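Local coordinates for protein coronin (PDB 4OZU) that probably binds actin filaments and contributes to host-cell invasion and egress by the parasite, seen here as its WD40 beta-propeller domain, at residues L58-L63 against A73-H78; I106-E111 against E121-L126; A228-H233 against Y295-G300; V234-F239 against E246-D251. All coordinates share one frame; numbering follows the deposited sequence. Where two conformers were deposited one is given.

Contact 1. Residues L58-L63 against A73-H78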
loop_
_atom_site.group_PDB
_atom_site.type_symbol
_atom_site.label_atom_id
_atom_site.label_comp_id
_atom_site.label_asym_id
_atom_site.label_seq_id
_atom_site.Cartn_x
_atom_site.Cartn_y
_atom_site.Cartn_z
ATOM N N LEU A 58 -15.407 -8.740 -3.844
ATOM C CA LEU A 58 -14.480 -8.592 -2.741
ATOM C C LEU A 58 -15.013 -9.350 -1.535
ATOM O O LEU A 58 -16.164 -9.162 -1.140
ATOM C CB LEU A 58 -14.309 -7.113 -2.411
ATOM C CG LEU A 58 -13.005 -6.613 -1.803
ATOM C CD1 LEU A 58 -11.808 -6.932 -2.684
ATOM C CD2 LEU A 58 -13.129 -5.115 -1.586
ATOM N N GLY A 59 -14.189 -10.228 -0.974
ATOM C CA GLY A 59 -14.494 -10.836 0.305
ATOM C C GLY A 59 -14.027 -9.901 1.402
ATOM O O GLY A 59 -12.931 -9.345 1.313
ATOM N N ILE A 60 -14.866 -9.709 2.418
ATOM C CA ILE A 60 -14.525 -8.868 3.559
ATOM C C ILE A 60 -14.527 -9.706 4.835
ATOM O O ILE A 60 -15.572 -10.201 5.274
ATOM C CB ILE A 60 -15.499 -7.667 3.701
ATOM C CG1 ILE A 60 -15.443 -6.774 2.459
ATOM C CG2 ILE A 60 -15.175 -6.845 4.946
ATOM C CD1 ILE A 60 -14.100 -6.104 2.220
ATOM N N LEU A 61 -13.337 -9.867 5.409
ATOM C CA LEU A 61 -13.138 -10.648 6.624
ATOM C C LEU A 61 -12.826 -9.719 7.779
ATOM O O LEU A 61 -12.273 -8.640 7.571
ATOM C CB LEU A 61 -11.983 -11.639 6.458
ATOM C CG LEU A 61 -12.118 -12.817 5.493
ATOM C CD1 LEU A 61 -12.159 -12.366 4.044
ATOM C CD2 LEU A 61 -10.960 -13.772 5.720
ATOM N N ARG A 62 -13.162 -10.132 8.993
ATOM C CA ARG A 62 -12.692 -9.413 10.168
ATOM C C ARG A 62 -11.300 -9.914 10.534
ATOM O O ARG A 62 -11.068 -11.117 10.638
ATOM C CB ARG A 62 -13.658 -9.580 11.340
ATOM C CG ARG A 62 -15.002 -8.900 11.107
ATOM C CD ARG A 62 -15.832 -8.786 12.381
ATOM N NE ARG A 62 -15.168 -7.960 13.389
ATOM C CZ ARG A 62 -14.553 -8.424 14.477
ATOM N NH1 ARG A 62 -14.510 -9.728 14.738
ATOM N NH2 ARG A 62 -13.981 -7.574 15.320
ATOM N N LEU A 63 -10.376 -8.972 10.713
ATOM C CA LEU A 63 -8.994 -9.275 11.063
ATOM C C LEU A 63 -8.908 -10.179 12.295
ATOM O O LEU A 63 -8.081 -11.088 12.356
ATOM C CB LEU A 63 -8.230 -7.967 11.298
ATOM C CG LEU A 63 -6.728 -8.024 11.561
ATOM C CD1 LEU A 63 -5.988 -8.585 10.374
ATOM C CD2 LEU A 63 -6.219 -6.634 11.895
ATOM N N ALA A 73 -18.188 -11.417 4.305
ATOM C CA ALA A 73 -19.153 -10.508 3.711
ATOM C C ALA A 73 -18.739 -10.277 2.258
ATOM O O ALA A 73 -17.588 -10.531 1.897
ATOM C CB ALA A 73 -19.207 -9.206 4.486
ATOM N N LYS A 74 -19.669 -9.807 1.430
ATOM C CA LYS A 74 -19.414 -9.669 -0.001
ATOM C C LYS A 74 -19.672 -8.264 -0.520
ATOM O O LYS A 74 -20.687 -7.646 -0.204
ATOM C CB LYS A 74 -20.280 -10.644 -0.793
ATOM C CG LYS A 74 -20.172 -12.086 -0.352
ATOM C CD LYS A 74 -18.805 -12.664 -0.641
ATOM C CE LYS A 74 -18.777 -14.142 -0.291
ATOM N NZ LYS A 74 -17.449 -14.742 -0.544
ATOM N N ILE A 75 -18.747 -7.777 -1.338
ATOM C CA ILE A 75 -18.937 -6.537 -2.069
ATOM C C ILE A 75 -18.965 -6.873 -3.558
ATOM O O ILE A 75 -17.996 -7.410 -4.092
ATOM C CB ILE A 75 -17.820 -5.517 -1.746
ATOM C CG1 ILE A 75 -17.883 -5.134 -0.268
ATOM C CG2 ILE A 75 -17.950 -4.267 -2.627
ATOM C CD1 ILE A 75 -16.812 -4.148 0.170
ATOM N N LYS A 76 -20.083 -6.569 -4.213
ATOM C CA LYS A 76 -20.265 -6.879 -5.635
ATOM C C LYS A 76 -20.185 -5.589 -6.470
ATOM O O LYS A 76 -19.192 -4.872 -6.391
ATOM C CB LYS A 76 -21.591 -7.610 -5.845
ATOM C CG LYS A 76 -21.692 -8.912 -5.053
ATOM C CD LYS A 76 -22.946 -9.696 -5.409
ATOM C CE LYS A 76 -23.042 -10.992 -4.616
ATOM N NZ LYS A 76 -21.934 -11.937 -4.928
ATOM N N GLY A 77 -21.202 -5.299 -7.276
ATOM C CA GLY A 77 -21.231 -4.052 -8.030
ATOM C C GLY A 77 -20.341 -4.042 -9.263
ATOM O O GLY A 77 -20.773 -3.629 -10.343
ATOM N N HIS A 78 -19.100 -4.493 -9.104
ATOM C CA HIS A 78 -18.149 -4.563 -10.215
ATOM C C HIS A 78 -18.679 -5.424 -11.353
ATOM O O HIS A 78 -19.351 -6.424 -11.114
ATOM C CB HIS A 78 -16.807 -5.128 -9.742
ATOM C CG HIS A 78 -16.343 -4.577 -8.432
ATOM N ND1 HIS A 78 -16.564 -5.223 -7.234
ATOM C CD2 HIS A 78 -15.666 -3.445 -8.129
ATOM C CE1 HIS A 78 -16.043 -4.511 -6.250
ATOM N NE2 HIS A 78 -15.492 -3.427 -6.768
#

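Contact 2. Residues I106-E111 against E121-L126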
loop_
_atom_site.group_PDB
_atom_site.type_symbol
_atom_site.label_atom_id
_atom_site.label_comp_id
_atom_site.label_asym_id
_atom_site.label_seq_id
_atom_site.Cartn_x
_atom_site.Cartn_y
_atom_site.Cartn_z
ATOM N N ILE A 106 -16.478 3.749 -4.444
ATOM C CA ILE A 106 -16.283 3.988 -3.017
ATOM C C ILE A 106 -17.380 3.242 -2.271
ATOM O O ILE A 106 -18.562 3.380 -2.585
ATOM C CB ILE A 106 -16.330 5.490 -2.649
ATOM C CG1 ILE A 106 -15.466 6.324 -3.605
ATOM C CG2 ILE A 106 -15.878 5.695 -1.212
ATOM C CD1 ILE A 106 -14.034 5.871 -3.713
ATOM N N TRP A 107 -16.976 2.451 -1.288
ATOM C CA TRP A 107 -17.887 1.589 -0.554
ATOM C C TRP A 107 -17.984 1.992 0.910
ATOM O O TRP A 107 -16.998 2.431 1.496
ATOM C CB TRP A 107 -17.418 0.143 -0.645
ATOM C CG TRP A 107 -17.314 -0.375 -2.030
ATOM C CD1 TRP A 107 -16.182 -0.494 -2.775
ATOM C CD2 TRP A 107 -18.387 -0.868 -2.844
ATOM N NE1 TRP A 107 -16.479 -1.031 -4.004
ATOM C CE2 TRP A 107 -17.825 -1.267 -4.072
ATOM C CE3 TRP A 107 -19.764 -1.007 -2.653
ATOM C CZ2 TRP A 107 -18.594 -1.794 -5.104
ATOM C CZ3 TRP A 107 -20.525 -1.534 -3.678
ATOM C CH2 TRP A 107 -19.937 -1.921 -4.889
ATOM N N GLN A 108 -19.169 1.827 1.491
ATOM C CA GLN A 108 -19.367 2.021 2.924
ATOM C C GLN A 108 -19.959 0.769 3.557
ATOM O O GLN A 108 -21.124 0.432 3.325
ATOM C CB GLN A 108 -20.275 3.218 3.195
ATOM C CG GLN A 108 -20.376 3.575 4.670
ATOM C CD GLN A 108 -21.124 4.868 4.908
ATOM O OE1 GLN A 108 -21.980 5.259 4.115
ATOM N NE2 GLN A 108 -20.798 5.545 6.001
ATOM N N LEU A 109 -19.154 0.082 4.362
ATOM C CA LEU A 109 -19.611 -1.120 5.062
ATOM C C LEU A 109 -20.623 -0.777 6.151
ATOM O O LEU A 109 -20.588 0.320 6.711
ATOM C CB LEU A 109 -18.420 -1.861 5.679
ATOM C CG LEU A 109 -17.441 -2.467 4.671
ATOM C CD1 LEU A 109 -16.105 -2.745 5.323
ATOM C CD2 LEU A 109 -18.013 -3.741 4.072
ATOM N N PRO A 110 -21.528 -1.717 6.468
ATOM C CA PRO A 110 -22.472 -1.474 7.562
ATOM C C PRO A 110 -21.761 -1.446 8.906
ATOM O O PRO A 110 -20.586 -1.816 8.964
ATOM C CB PRO A 110 -23.432 -2.667 7.473
ATOM C CG PRO A 110 -22.621 -3.748 6.848
ATOM C CD PRO A 110 -21.707 -3.055 5.875
ATOM N N GLU A 111 -22.450 -1.015 9.957
ATOM C CA GLU A 111 -21.865 -0.997 11.294
ATOM C C GLU A 111 -21.422 -2.399 11.703
ATOM O O GLU A 111 -20.309 -2.590 12.197
ATOM C CB GLU A 111 -22.858 -0.443 12.318
ATOM C CG GLU A 111 -22.477 0.923 12.876
ATOM C CD GLU A 111 -23.264 1.289 14.126
ATOM O OE1 GLU A 111 -23.369 0.441 15.038
ATOM O OE2 GLU A 111 -23.781 2.424 14.195
ATOM N N GLU A 121 -24.358 -1.513 -3.918
ATOM C CA GLU A 121 -24.341 -0.110 -4.328
ATOM C C GLU A 121 -23.217 0.674 -3.651
ATOM O O GLU A 121 -23.179 0.771 -2.428
ATOM C CB GLU A 121 -25.684 0.548 -4.009
ATOM C CG GLU A 121 -26.865 -0.039 -4.775
ATOM C CD GLU A 121 -26.896 0.377 -6.240
ATOM O OE1 GLU A 121 -25.931 1.017 -6.711
ATOM O OE2 GLU A 121 -27.898 0.067 -6.919
ATOM N N PRO A 122 -22.287 1.235 -4.442
ATOM C CA PRO A 122 -21.292 2.128 -3.840
ATOM C C PRO A 122 -21.916 3.433 -3.367
ATOM O O PRO A 122 -22.965 3.819 -3.885
ATOM C CB PRO A 122 -20.303 2.401 -4.982
ATOM C CG PRO A 122 -20.648 1.455 -6.074
ATOM C CD PRO A 122 -22.081 1.078 -5.890
ATOM N N ILE A 123 -21.289 4.102 -2.405
ATOM C CA ILE A 123 -21.763 5.416 -1.974
ATOM C C ILE A 123 -21.306 6.496 -2.956
ATOM O O ILE A 123 -21.865 7.592 -3.000
ATOM C CB ILE A 123 -21.276 5.768 -0.550
ATOM C CG1 ILE A 123 -19.745 5.779 -0.477
ATOM C CG2 ILE A 123 -21.865 4.790 0.459
ATOM C CD1 ILE A 123 -19.211 6.373 0.805
ATOM N N ALA A 124 -20.285 6.174 -3.741
ATOM C CA ALA A 124 -19.826 7.051 -4.812
ATOM C C ALA A 124 -19.278 6.205 -5.956
ATOM O O ALA A 124 -18.532 5.245 -5.733
ATOM C CB ALA A 124 -18.761 8.033 -4.304
ATOM N N THR A 125 -19.685 6.558 -7.172
ATOM C CA THR A 125 -19.252 5.877 -8.383
ATOM C C THR A 125 -18.494 6.889 -9.242
ATOM O O THR A 125 -19.089 7.824 -9.771
ATOM C CB THR A 125 -20.446 5.283 -9.157
ATOM O OG1 THR A 125 -21.120 4.328 -8.326
ATOM C CG2 THR A 125 -19.985 4.594 -10.429
ATOM N N LEU A 126 -17.182 6.697 -9.357
ATOM C CA LEU A 126 -16.300 7.667 -10.008
ATOM C C LEU A 126 -15.971 7.222 -11.425
ATOM O O LEU A 126 -15.183 6.299 -11.630
ATOM C CB LEU A 126 -15.017 7.849 -9.193
ATOM C CG LEU A 126 -15.201 8.039 -7.688
ATOM C CD1 LEU A 126 -13.863 8.339 -7.047
ATOM C CD2 LEU A 126 -16.207 9.142 -7.385
HETATM O O HOH W 1 -21.484 1.156 -0.145
#

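Contact 3. Residues A228-H233 against Y295-G300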
loop_
_atom_site.group_PDB
_atom_site.type_symbol
_atom_site.label_atom_id
_atom_site.label_comp_id
_atom_site.label_asym_id
_atom_site.label_seq_id
_atom_site.Cartn_x
_atom_site.Cartn_y
_atom_site.Cartn_z
ATOM N N ALA A 228 10.247 8.567 9.726
ATOM C CA ALA A 228 11.538 7.890 9.713
ATOM C C ALA A 228 12.309 8.174 8.443
ATOM O O ALA A 228 13.513 7.915 8.374
ATOM C CB ALA A 228 11.348 6.379 9.881
ATOM N N GLY A 229 11.614 8.689 7.436
ATOM C CA GLY A 229 12.206 8.887 6.127
ATOM C C GLY A 229 12.868 10.239 5.955
ATOM O O GLY A 229 13.326 10.851 6.914
ATOM N N ARG A 230 12.939 10.694 4.709
ATOM C CA ARG A 230 13.519 11.994 4.395
ATOM C C ARG A 230 12.598 12.759 3.459
ATOM O O ARG A 230 12.063 12.192 2.509
ATOM C CB ARG A 230 14.908 11.828 3.774
ATOM C CG ARG A 230 15.980 11.377 4.756
ATOM C CD ARG A 230 16.168 12.415 5.855
ATOM N NE ARG A 230 17.236 12.092 6.799
ATOM C CZ ARG A 230 17.071 11.404 7.927
ATOM N NH1 ARG A 230 15.879 10.925 8.268
ATOM N NH2 ARG A 230 18.110 11.188 8.716
ATOM N N ASP A 231 12.416 14.049 3.732
ATOM C CA ASP A 231 11.446 14.852 2.995
ATOM C C ASP A 231 11.710 14.767 1.505
ATOM O O ASP A 231 12.847 14.876 1.057
ATOM C CB ASP A 231 11.476 16.319 3.441
ATOM C CG ASP A 231 10.256 17.105 2.954
ATOM O OD1 ASP A 231 10.211 17.506 1.767
ATOM O OD2 ASP A 231 9.337 17.332 3.768
ATOM N N GLY A 232 10.643 14.539 0.754
ATOM C CA GLY A 232 10.707 14.518 -0.694
ATOM C C GLY A 232 11.448 13.350 -1.303
ATOM O O GLY A 232 11.756 13.379 -2.494
ATOM N N HIS A 233 11.730 12.321 -0.508
ATOM C CA HIS A 233 12.420 11.145 -1.035
ATOM C C HIS A 233 11.440 10.050 -1.461
ATOM O O HIS A 233 10.422 9.814 -0.808
ATOM C CB HIS A 233 13.418 10.597 -0.014
ATOM C CG HIS A 233 14.676 11.404 0.082
ATOM N ND1 HIS A 233 14.674 12.761 0.328
ATOM C CD2 HIS A 233 15.976 11.052 -0.061
ATOM C CE1 HIS A 233 15.916 13.207 0.345
ATOM N NE2 HIS A 233 16.727 12.191 0.110
ATOM N N TYR A 295 14.561 -4.036 4.736
ATOM C CA TYR A 295 15.635 -3.101 5.005
ATOM C C TYR A 295 15.120 -2.095 6.014
ATOM O O TYR A 295 13.904 -1.946 6.161
ATOM C CB TYR A 295 16.054 -2.366 3.728
ATOM C CG TYR A 295 16.435 -3.256 2.575
ATOM C CD1 TYR A 295 15.469 -3.856 1.780
ATOM C CD2 TYR A 295 17.765 -3.484 2.272
ATOM C CE1 TYR A 295 15.828 -4.672 0.717
ATOM C CE2 TYR A 295 18.135 -4.295 1.219
ATOM C CZ TYR A 295 17.165 -4.888 0.447
ATOM O OH TYR A 295 17.547 -5.688 -0.602
ATOM N N GLN A 296 16.019 -1.389 6.689
ATOM C CA GLN A 296 15.610 -0.189 7.408
ATOM C C GLN A 296 16.233 1.037 6.789
ATOM O O GLN A 296 17.442 1.096 6.589
ATOM C CB GLN A 296 15.979 -0.234 8.888
ATOM C CG GLN A 296 15.279 0.892 9.642
ATOM C CD GLN A 296 15.691 1.025 11.087
ATOM O OE1 GLN A 296 16.826 0.721 11.460
ATOM N NE2 GLN A 296 14.763 1.497 11.916
ATOM N N TYR A 297 15.381 2.014 6.499
ATOM C CA TYR A 297 15.810 3.342 6.091
ATOM C C TYR A 297 15.904 4.173 7.359
ATOM O O TYR A 297 14.890 4.483 7.979
ATOM C CB TYR A 297 14.822 3.935 5.094
ATOM C CG TYR A 297 15.234 5.233 4.428
ATOM C CD1 TYR A 297 16.510 5.409 3.920
ATOM C CD2 TYR A 297 14.312 6.257 4.249
ATOM C CE1 TYR A 297 16.871 6.592 3.293
ATOM C CE2 TYR A 297 14.661 7.434 3.629
ATOM C CZ TYR A 297 15.934 7.596 3.148
ATOM O OH TYR A 297 16.267 8.768 2.519
ATOM N N HIS A 298 17.129 4.493 7.759
ATOM C CA HIS A 298 17.380 5.147 9.035
ATOM C C HIS A 298 18.547 6.102 8.893
ATOM O O HIS A 298 19.588 5.736 8.349
ATOM C CB HIS A 298 17.670 4.109 10.121
ATOM C CG HIS A 298 17.765 4.681 11.501
ATOM N ND1 HIS A 298 16.655 4.935 12.280
ATOM C CD2 HIS A 298 18.838 5.041 12.248
ATOM C CE1 HIS A 298 17.041 5.430 13.444
ATOM N NE2 HIS A 298 18.358 5.502 13.450
ATOM N N GLY A 299 18.373 7.328 9.369
ATOM C CA GLY A 299 19.430 8.316 9.286
ATOM C C GLY A 299 19.828 8.612 7.852
ATOM O O GLY A 299 20.953 9.026 7.595
ATOM N N GLY A 300 18.905 8.390 6.918
ATOM C CA GLY A 300 19.160 8.658 5.511
ATOM C C GLY A 300 19.910 7.541 4.806
ATOM O O GLY A 300 20.265 7.672 3.632
HETATM O O HOH W 2 15.957 7.758 6.917
HETATM O O HOH W 3 15.267 7.695 10.411
#

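Contact 4. Residues V234-F239 against E246-D251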
loop_
_atom_site.group_PDB
_atom_site.type_symbol
_atom_site.label_atom_id
_atom_site.label_comp_id
_atom_site.label_asym_id
_atom_site.label_seq_id
_atom_site.Cartn_x
_atom_site.Cartn_y
_atom_site.Cartn_z
ATOM N N VAL A 234 11.782 9.400 -2.570
ATOM C CA VAL A 234 10.979 8.347 -3.181
ATOM C C VAL A 234 11.863 7.133 -3.402
ATOM O O VAL A 234 13.053 7.275 -3.670
ATOM C CB VAL A 234 10.373 8.795 -4.532
ATOM C CG1 VAL A 234 9.664 7.630 -5.233
ATOM C CG2 VAL A 234 9.414 9.935 -4.323
ATOM N N PHE A 235 11.270 5.949 -3.281
ATOM C CA PHE A 235 11.976 4.673 -3.432
ATOM C C PHE A 235 11.430 3.925 -4.635
ATOM O O PHE A 235 10.219 3.837 -4.781
ATOM C CB PHE A 235 11.796 3.817 -2.180
ATOM C CG PHE A 235 12.500 2.482 -2.235
ATOM C CD1 PHE A 235 13.856 2.387 -1.970
ATOM C CD2 PHE A 235 11.796 1.321 -2.525
ATOM C CE1 PHE A 235 14.499 1.164 -1.999
ATOM C CE2 PHE A 235 12.437 0.098 -2.563
ATOM C CZ PHE A 235 13.791 0.021 -2.295
ATOM N N THR A 236 12.302 3.386 -5.490
ATOM C CA THR A 236 11.844 2.560 -6.607
ATOM C C THR A 236 12.504 1.200 -6.610
ATOM O O THR A 236 13.634 1.045 -6.141
ATOM C CB THR A 236 12.116 3.212 -7.989
ATOM O OG1 THR A 236 13.522 3.439 -8.148
ATOM C CG2 THR A 236 11.367 4.517 -8.136
ATOM N N THR A 237 11.763 0.222 -7.129
ATOM C CA THR A 237 12.305 -1.072 -7.519
ATOM C C THR A 237 12.177 -1.190 -9.018
ATOM O O THR A 237 11.301 -0.576 -9.620
ATOM C CB THR A 237 11.558 -2.251 -6.886
ATOM O OG1 THR A 237 10.222 -2.289 -7.405
ATOM C CG2 THR A 237 11.521 -2.131 -5.375
ATOM N N GLY A 238 13.022 -2.006 -9.617
ATOM C CA GLY A 238 12.962 -2.206 -11.044
ATOM C C GLY A 238 14.020 -3.182 -11.479
ATOM O O GLY A 238 14.520 -3.976 -10.677
ATOM N N PHE A 239 14.360 -3.120 -12.757
ATOM C CA PHE A 239 15.293 -4.066 -13.336
ATOM C C PHE A 239 16.432 -3.333 -14.031
ATOM O O PHE A 239 16.225 -2.294 -14.666
ATOM C CB PHE A 239 14.561 -4.991 -14.307
ATOM C CG PHE A 239 13.530 -5.864 -13.644
ATOM C CD1 PHE A 239 12.313 -5.339 -13.241
ATOM C CD2 PHE A 239 13.785 -7.207 -13.413
ATOM C CE1 PHE A 239 11.363 -6.139 -12.623
ATOM C CE2 PHE A 239 12.836 -8.015 -12.801
ATOM C CZ PHE A 239 11.626 -7.480 -12.406
ATOM N N GLU A 246 16.752 -4.541 -8.838
ATOM C CA GLU A 246 17.518 -3.503 -8.172
ATOM C C GLU A 246 16.598 -2.444 -7.588
ATOM O O GLU A 246 15.389 -2.470 -7.798
ATOM C CB GLU A 246 18.500 -2.862 -9.150
ATOM C CG GLU A 246 17.828 -2.312 -10.390
ATOM C CD GLU A 246 18.810 -1.698 -11.363
ATOM O OE1 GLU A 246 19.922 -2.246 -11.513
ATOM O OE2 GLU A 246 18.471 -0.659 -11.968
ATOM N N MET A 247 17.178 -1.495 -6.869
ATOM C CA MET A 247 16.395 -0.458 -6.220
ATOM C C MET A 247 17.150 0.854 -6.203
ATOM O O MET A 247 18.369 0.884 -6.378
ATOM C CB MET A 247 16.044 -0.864 -4.793
ATOM C CG MET A 247 17.261 -1.138 -3.943
ATOM S SD MET A 247 16.850 -1.800 -2.319
ATOM C CE MET A 247 18.479 -2.238 -1.717
ATOM N N ALA A 248 16.414 1.933 -5.978
ATOM C CA ALA A 248 17.001 3.258 -5.933
ATOM C C ALA A 248 16.230 4.163 -4.991
ATOM O O ALA A 248 15.019 4.013 -4.817
ATOM C CB ALA A 248 17.051 3.867 -7.319
ATOM N N ILE A 249 16.968 5.082 -4.371
ATOM C CA ILE A 249 16.402 6.171 -3.583
ATOM C C ILE A 249 16.601 7.464 -4.366
ATOM O O ILE A 249 17.693 7.719 -4.876
ATOM C CB ILE A 249 17.066 6.283 -2.194
ATOM C CG1 ILE A 249 16.740 5.047 -1.351
ATOM C CG2 ILE A 249 16.613 7.569 -1.477
ATOM C CD1 ILE A 249 17.444 5.005 -0.008
ATOM N N TRP A 250 15.535 8.252 -4.464
ATOM C CA TRP A 250 15.538 9.503 -5.211
ATOM C C TRP A 250 15.149 10.654 -4.323
ATOM O O TRP A 250 14.252 10.534 -3.492
ATOM C CB TRP A 250 14.564 9.449 -6.387
ATOM C CG TRP A 250 14.751 8.258 -7.227
ATOM C CD1 TRP A 250 14.232 7.012 -7.011
ATOM C CD2 TRP A 250 15.524 8.173 -8.426
ATOM N NE1 TRP A 250 14.629 6.161 -8.007
ATOM C CE2 TRP A 250 15.429 6.846 -8.884
ATOM C CE3 TRP A 250 16.290 9.087 -9.151
ATOM C CZ2 TRP A 250 16.069 6.413 -10.040
ATOM C CZ3 TRP A 250 16.922 8.658 -10.294
ATOM C CH2 TRP A 250 16.809 7.331 -10.732
ATOM N N ASP A 251 15.822 11.771 -4.545
ATOM C CA ASP A 251 15.490 13.047 -3.939
ATOM C C ASP A 251 14.788 13.889 -4.996
ATOM O O ASP A 251 15.402 14.278 -5.990
ATOM C CB ASP A 251 16.758 13.731 -3.437
ATOM C CG ASP A 251 16.497 15.088 -2.811
ATOM O OD1 ASP A 251 15.336 15.553 -2.800
ATOM O OD2 ASP A 251 17.474 15.695 -2.326
#

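Contact 1. Residues L58-L63 against A73-H78
The carbonyl oxygen Leu58 O is gripped by one hydrogen bond and one CA-H...O contact, and Ala73 O matches it in number. Ile75 N donates to Leu58 O at 2.9 Å, in the carbonyl plane and with an N-H...O angle of 164°, while the CA-H of Lys74 makes the second, weaker approach. Ala73 O accepts from Ile60 N at 2.9 Å and is approached by Gly59 CA at 3.5 Å. Ile60 N stands 35° above the carbonyl plane of Ala73, so the two grips differ in orientation though not in length. Reciprocal bonds from Leu58 N to Ile75 O and from Ala73 N to Ile60 O complete two antiparallel hydrogen-bonded pairs, Leu58 with Ile75 and Ile60 with Ala73, around the non-hydrogen-bonded pair Gly59 with Lys74.

Leu58, Ile60, Ala73 and Ile75 share one face of the sheet. Leu58 and Ile75 run side by side, their CB atoms 3.9 Å apart. Ile60 crosses Ile75 obliquely: its CG1 lies beside the backbone N, and Ile75 CD1 reaches that Ile60 CG1 at 3.7 Å. On the other face Lys74 passes over Gly59, bent at chi2 (-67°), and makes a cation-pi contact with Trp50. This is ordinary blade packing of a beta-propeller. Strand 58-62 is flanked by strand 45-49, whose Ala47 touches Leu58 and Ile60; strand 73-75 is followed by the parallel strand 118-119; and Leu95 of strand 94-99, in the next sheet, packs on Leu58 and Ile75.

Contact 2. Residues I106-E111 against E121-L126
A classic beta bulge marks the pairing of the last two strands of this propeller blade: two residues, Ile123 and Ala124, stand opposite the single Ile106. The evidence lies in Ile106 O, which accepts a short but bent bond from Ile123 N (2.8 Å, N-H...O 134°) and only a weak one from Ala124 N at 3.5 Å. The return bond is excellent, Ile106 N meeting Ala124 O at 2.8 Å and almost straight.

Beyond the bulge the strands part, and a water takes over the bridging, accepting from Gln108 N and donating to Glu121 O, each at 2.9 Å. Pro122 lies over one face of the Trp107 indole, a CH-pi contact in which Pro122 CG sits 3.9 Å from the centroid of the Trp107 six-membered ring and 21° off its normal. The same proline puts its CB 3.1 Å from Ile106 O, so the approach to the bulge is tightly packed. Ile123 carries CG1 in the crowded position between N and carbonyl carbon (chi1 60°); this brings Ile123 CG1 against Ile106 CG2 and lays Ile123 CG2 on Gln108 CB at 3.5 Å. Ala124 CB and Leu126 CD1 rest on CG1 and CD1 of Ile106.

Within the blade, strand 94-99 lies on the other side of strand 104-108, with Ala96 under Ile106 and Thr97 bonded to Trp107 NE1. Towards the preceding blade, Trp107 packs on Ile75 of strand 73-75 and Leu119 of strand 118-119; strand 124-126 forms the outermost edge of its own sheet.

Contact 3. Residues A228-H233 against Y295-G300
Tyr297 and Arg230 bury the most surface here, and Ala228 adds the polar link, where the loop before strand 233-239 meets the end of strand 291-298 in the adjoining blade. Tyr297 stands with CG anti to its backbone N (chi1 -172°), which sends the ring towards the loop. Its CE2 comes to 3.8 Å from Gly229 CA. At the tip, Tyr297 OH touches Arg230 CG at 3.4 Å and His233 CD2 at 3.5 Å, the His233 and Tyr297 side chains crossing at about a right angle.

Arg230 is bent at chi2 (-62°), so that its guanidinium doubles back past its own backbone and crosses Tyr297 obliquely. Arg230 NH1 donates to Gly229 O at 2.9 Å, a bond that lies in the guanidinium plane and holds its rotation. One face of this group then rests over Gly300 N, while Arg230 NH2 approaches Gly299 CA to 3.2 Å.

Ala228 O receives two water protons. One water, 2.8 Å from Ala228 O, accepts from Gly300 N and sits over the centre of the Tyr297 ring; the second accepts from Gly299 N across a longer 3.3 Å.

Between these two segments the polar link therefore runs through water and the rest is van der Waals packing, beside a direct backbone bond between Ala228 and Glu277. The arginine packs flat, one of its N-H groups, on NH1, spent on its own loop.

Contact 4. Residues V234-F239 against E246-D251
Every other residue pair between 234-239 and 246-251 is doubly hydrogen-bonded, so six main-chain bonds satisfy N and O of Val234, Thr236 and Gly238 against Trp250, Ala248 and Glu246. The straightest is Thr236 N to Ala248 O, at 2.9 Å and 169°. Those of the Gly238-Glu246 pair arrive about 30° above the carbonyl planes. In between, CA-H groups reach carbonyl oxygens, closest where Met247 CA lies 3.1 Å from Thr236 O.

A seventh bond joins side chains. Trp250 NE1 donates to Thr236 OG1 at 2.9 Å, nearly straight and in the indole plane, the two groups crossing at about a right angle. Thr236 places OG1 there by taking the crowded position between N and carbonyl carbon (chi1 59°). The same OG1 is also bonded to His213 NE2, and His213 ND1 to Glu246 OE2, an oxygen that His261 NE2 shares. Thr237 OG1 is satisfied by Leu271 O.

The face of Phe235, Thr237, Met247 and Ile249 is mainly apolar. Met247 SD lies at the edge of the Phe235 ring, 4.8 Å from its centroid, a Met-aromatic contact, and Phe235 CZ meets Met247 CB at 3.5 Å.

Trp250, Thr236 and His213 fit the His-Ser/Thr-Trp part of the hydrogen-bonded tetrad of WD40 blades, with Glu246 probably in the place of the usual aspartate and Trp250-Asp251 as the WD dipeptide. Buried between two histidines, Glu246 probably carries its negative charge and would favour protons on the nitrogens facing it.

How the contacts relate
The four contacts form two clusters on opposite sides of the propeller, with centres 34 to 35 Å apart. Contacts 1 and 2, each within its own blade, have centres 12 Å apart and meet across the blade boundary: Ile75 CG2 presses on Trp107 CE2 at 3.3 Å, and the His78 and Trp107 rings meet at about 60° while sharing Thr97 OG1, probably the counterpart of the His213-Thr236-Trp250 network in contact 4. Contact 4 is nested between the two segments of contact 3, 13 Å away between centres; Tyr297 CE1 reaches Ile249 CD1 at 3.7 Å and Tyr295 CE2 lies 3.6 Å from Met247 CE. A Tris molecule, probably from crystallisation, lies beside the Glu246 side chain.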